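PDB 2RFF: putative nucleotidyltransferase from Sulfolobus solfataricus P2, which probably transfers nucleotidyl groups to an acceptor that has not been identified. Local coordinates for residues A[24-27]-A[28-32]; A[101-104]-A[105-108]. All blocks are in the same frame, centred on the assembly; numbering follows the deposited sequence. Where two conformers were deposited one is given.

Contact 1 of 2, residues A[24-27]-A[28-32]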
# COMPACT_ATOMS: atom_id res chain seq x y z
N GLU A 24 -3.89 -2.07 -8.74
CA GLU A 24 -4.71 -2.11 -9.97
C GLU A 24 -5.82 -3.13 -9.88
O GLU A 24 -6.96 -2.86 -10.24
CB GLU A 24 -3.83 -2.45 -11.20
CG GLU A 24 -3.01 -1.27 -11.61
CD GLU A 24 -2.06 -1.52 -12.77
OE1 GLU A 24 -1.57 -2.67 -12.94
OE2 GLU A 24 -1.80 -0.50 -13.48
N GLU A 25 -5.50 -4.29 -9.34
CA GLU A 25 -6.46 -5.36 -9.20
C GLU A 25 -7.51 -5.04 -8.16
O GLU A 25 -8.70 -5.19 -8.41
CB GLU A 25 -5.77 -6.69 -8.86
CG GLU A 25 -4.86 -7.15 -9.96
CD GLU A 25 -4.06 -8.36 -9.60
OE1 GLU A 25 -4.33 -9.01 -8.58
OE2 GLU A 25 -3.14 -8.68 -10.35
N VAL A 26 -7.07 -4.62 -6.98
CA VAL A 26 -8.00 -4.20 -5.88
C VAL A 26 -8.89 -3.02 -6.29
O VAL A 26 -10.11 -3.10 -6.13
CB VAL A 26 -7.26 -3.95 -4.56
CG1 VAL A 26 -8.24 -3.53 -3.44
CG2 VAL A 26 -6.47 -5.19 -4.15
N ALA A 27 -8.31 -2.01 -6.91
CA ALA A 27 -9.08 -0.81 -7.35
C ALA A 27 -10.16 -1.18 -8.40
O ALA A 27 -11.22 -0.65 -8.41
CB ALA A 27 -8.17 0.25 -7.89
N SER A 28 -9.86 -2.15 -9.26
CA SER A 28 -10.83 -2.63 -10.28
C SER A 28 -11.94 -3.48 -9.67
O SER A 28 -13.02 -3.61 -10.26
CB SER A 28 -10.13 -3.41 -11.41
OG SER A 28 -9.77 -4.72 -11.02
N SER A 29 -11.68 -4.06 -8.50
CA SER A 29 -12.59 -4.95 -7.81
C SER A 29 -13.54 -4.30 -6.81
O SER A 29 -14.60 -4.87 -6.53
CB SER A 29 -11.78 -6.06 -7.12
OG SER A 29 -11.10 -6.91 -8.05
N PHE A 30 -13.16 -3.14 -6.23
CA PHE A 30 -13.92 -2.46 -5.23
C PHE A 30 -14.07 -0.99 -5.58
O PHE A 30 -13.12 -0.22 -5.43
CB PHE A 30 -13.20 -2.63 -3.92
CG PHE A 30 -13.08 -4.06 -3.49
CD1 PHE A 30 -14.14 -4.70 -2.90
CD2 PHE A 30 -11.90 -4.79 -3.74
CE1 PHE A 30 -14.04 -6.05 -2.55
CE2 PHE A 30 -11.81 -6.12 -3.39
CZ PHE A 30 -12.87 -6.74 -2.77
N PRO A 31 -15.27 -0.59 -6.05
CA PRO A 31 -15.54 0.82 -6.32
C PRO A 31 -15.30 1.73 -5.12
O PRO A 31 -14.96 2.88 -5.33
CB PRO A 31 -17.02 0.82 -6.74
CG PRO A 31 -17.27 -0.52 -7.27
CD PRO A 31 -16.45 -1.41 -6.40
N ASN A 32 -15.44 1.20 -3.91
CA ASN A 32 -15.22 1.94 -2.64
C ASN A 32 -13.76 2.05 -2.18
O ASN A 32 -13.50 2.71 -1.18
CB ASN A 32 -16.13 1.45 -1.50
CG ASN A 32 -15.92 -0.02 -1.12
OD1 ASN A 32 -15.63 -0.85 -2.00
ND2 ASN A 32 -16.12 -0.37 0.14
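Val26 O is the backbone acceptor on which the end of helix 6-29 turns, since it takes two N-H groups at once. Phe30 N lies 3.1 Å from Val26 O, and with a C=O...N angle of 170° it meets the carbonyl almost head on. Ser29 N, 3.0 Å from the same Val26 O, instead sits above the carbonyl plane, 64° out of it, away from either lone pair. The first is an i to i+4 bond and the second an i to i+3 bond, and the two share one oxygen. Two residues earlier, Ser28 N bonds to Glu24 O at 3.1 Å, whereas the bond from Ser29 N to Glu25 O is weak.

One side-chain hydroxyl may add to the backbone set. In one of two conformers, Ser28 OG stands between its own backbone N and carbonyl carbon (chi1 76°), which folds it back over the preceding turn to donate to Glu25 O at 2.9 Å; resting on a single conformer, this bond is doubtful as a constant feature. Ser29 OG comes within 3.0 Å of the same Glu25 O.

The apolar part is slight. Val26 CG1 meets Phe30 CD2 at 3.9 Å, and the edge of the Phe30 ring also approaches Val26 O, with CD2 3.4 Å from that oxygen. Val26 is buried against Phe57, Phe59 and Val74, while Phe30 reaches Met73.

This is the C-terminal end of a long amphipathic helix, its last carbonyls shared among backbone N-H groups and, in one conformer, the Ser28 hydroxyl before the chain enters strand 33-39 of the nucleotidyltransferase sheet.

Contact 2 of 2, residues A[101-104]-A[105-108]. With EDO (1,2-ethanediol), chain B.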
# COMPACT_ATOMS: atom_id res chain seq x y z
N PHE A 101 0.05 6.71 -2.45
CA PHE A 101 0.46 5.90 -3.58
C PHE A 101 -0.55 6.00 -4.70
O PHE A 101 -0.17 6.02 -5.87
CB PHE A 101 0.61 4.45 -3.10
CG PHE A 101 1.20 3.49 -4.11
CD1 PHE A 101 2.53 3.64 -4.50
CD2 PHE A 101 0.45 2.41 -4.59
CE1 PHE A 101 3.09 2.73 -5.39
CE2 PHE A 101 1.01 1.50 -5.51
CZ PHE A 101 2.32 1.67 -5.92
N TRP A 102 -1.83 6.00 -4.34
CA TRP A 102 -2.92 6.00 -5.28
C TRP A 102 -4.13 6.62 -4.61
O TRP A 102 -4.32 6.52 -3.38
CB TRP A 102 -3.19 4.54 -5.72
CG TRP A 102 -4.37 4.32 -6.64
CD1 TRP A 102 -4.35 4.24 -8.00
CD2 TRP A 102 -5.74 4.18 -6.26
NE1 TRP A 102 -5.62 4.02 -8.50
CE2 TRP A 102 -6.50 4.01 -7.44
CE3 TRP A 102 -6.42 4.19 -5.02
CZ2 TRP A 102 -7.90 3.82 -7.43
CZ3 TRP A 102 -7.82 4.04 -5.00
CH2 TRP A 102 -8.54 3.84 -6.20
N LYS A 103 -4.93 7.28 -5.43
CA LYS A 103 -6.21 7.83 -4.99
C LYS A 103 -7.16 7.72 -6.18
O LYS A 103 -6.77 7.96 -7.31
CB LYS A 103 -6.08 9.27 -4.50
CG LYS A 103 -7.38 9.85 -3.99
CD LYS A 103 -7.10 11.13 -3.28
CE LYS A 103 -8.35 11.86 -2.88
NZ LYS A 103 -9.10 11.15 -1.84
N ARG A 104 -8.41 7.35 -5.93
CA ARG A 104 -9.35 7.20 -7.02
C ARG A 104 -9.35 8.41 -7.99
O ARG A 104 -9.25 8.18 -9.20
CB ARG A 104 -10.75 6.91 -6.48
CG ARG A 104 -11.84 6.71 -7.51
CD ARG A 104 -11.71 5.43 -8.26
NE ARG A 104 -11.92 4.25 -7.41
CZ ARG A 104 -11.69 2.98 -7.78
NH1 ARG A 104 -11.21 2.68 -8.97
NH2 ARG A 104 -11.91 2.00 -6.92
N GLU A 105 -9.38 9.63 -7.45
CA GLU A 105 -9.45 10.88 -8.23
C GLU A 105 -8.09 11.33 -8.79
O GLU A 105 -8.04 12.29 -9.57
CB GLU A 105 -10.12 11.99 -7.44
CG GLU A 105 -11.55 11.65 -6.99
CD GLU A 105 -11.65 10.81 -5.71
OE1 GLU A 105 -10.61 10.40 -5.13
OE2 GLU A 105 -12.81 10.58 -5.28
N LYS A 106 -7.01 10.62 -8.45
CA LYS A 106 -5.66 10.92 -8.94
C LYS A 106 -4.99 9.82 -9.74
O LYS A 106 -4.01 10.09 -10.41
CB LYS A 106 -4.73 11.22 -7.76
CG LYS A 106 -5.17 12.37 -6.84
CD LYS A 106 -4.06 12.72 -5.82
CE LYS A 106 -4.41 14.00 -5.04
NZ LYS A 106 -3.43 14.27 -3.93
N GLY A 107 -5.50 8.59 -9.70
CA GLY A 107 -4.75 7.45 -10.23
C GLY A 107 -3.50 7.27 -9.38
O GLY A 107 -3.47 7.65 -8.23
N PHE A 108 -2.44 6.71 -9.93
CA PHE A 108 -1.18 6.54 -9.19
C PHE A 108 -0.39 7.84 -9.11
O PHE A 108 -0.35 8.60 -10.06
CB PHE A 108 -0.33 5.43 -9.78
CG PHE A 108 -0.95 4.10 -9.65
CD1 PHE A 108 -0.77 3.36 -8.49
CD2 PHE A 108 -1.82 3.62 -10.63
CE1 PHE A 108 -1.40 2.10 -8.33
CE2 PHE A 108 -2.43 2.36 -10.48
CZ PHE A 108 -2.24 1.63 -9.30
C1 EDO B . -15.37 10.90 -7.73
O1 EDO B . -15.16 11.27 -6.35
C2 EDO B . -14.67 9.57 -7.98
O2 EDO B . -15.39 8.46 -7.44
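Phe101 opens the contact by presenting a ring face to the edge of Phe108 in an offset edge-to-face (T-shaped) stack, the planes 80° apart and the centroids 5.6 Å from each other. Phe101 CE2 and Phe108 CE1 make the nearest approach of these two rings, at 3.8 Å. Beside them, Phe108 CA directs a C-H toward Phe101 O.

Trp102 pairs with Phe108 across a non-hydrogen-bonded position, so both side chains leave on the same sheet face. The five-membered ring of Trp102 points its edge at the face of Phe108, planes at 59°, and CD1 stands over the centre of the phenyl ring, 3.6 Å from Phe108 CZ. Trp102 CD1 also lies 3.4 Å from Gly107 C.

Lys103 carries the backbone bonding. Its N donates to Gly107 O at 3.2 Å in a nearly straight bond (164° at the hydrogen), and its O accepts from Lys106 N at 2.9 Å, with a weak second bond from Gly107 N. Lys106 and Gly107 thus both face Lys103, a classic beta bulge, and Gly107 has the positive phi that glycine readily accepts. The Lys103 chain runs extended to CE and bends only at chi4, leaving NZ in a long salt bridge, 3.7 Å, with Glu105 OE1; outside the hairpin, Lys103 NZ forms salt bridges with Glu34 and Glu35.

Arg104 folds back at chi2 and chi3, which sets its guanidinium face against the edge of the indole, with Trp102 CH2 over its centre, while NH2 bonds to Ala27 O. Glu105 OE2 accepts from O1 of a 1,2-ethanediol, probably from the crystallisation liquor.

The chemistry therefore divides by face: aromatic rings turn toward helix 6-29, whereas on the other face Lys103 probably offsets the negative charge of Glu34, Glu35 and Glu105.

Overall arrangement
Contact 1 is a surface contact at the end of helix 6-29, with Val26 as its one buried residue; contact 2 is partly buried and forms the hairpin between strands 98-103 and 107-108 at one edge of the sheet. Main-chain bonds dominate the helix end, whereas the hairpin adds an aromatic cluster and charged side chains to its backbone pairing. Their centres lie 12 Å apart, yet they meet directly. The bond from Arg104 to the helix end joins the two, and Ala27 CB packs 3.6 Å from Trp102 CZ2. Thus helix 6-29 lies against the aromatic face of the hairpin.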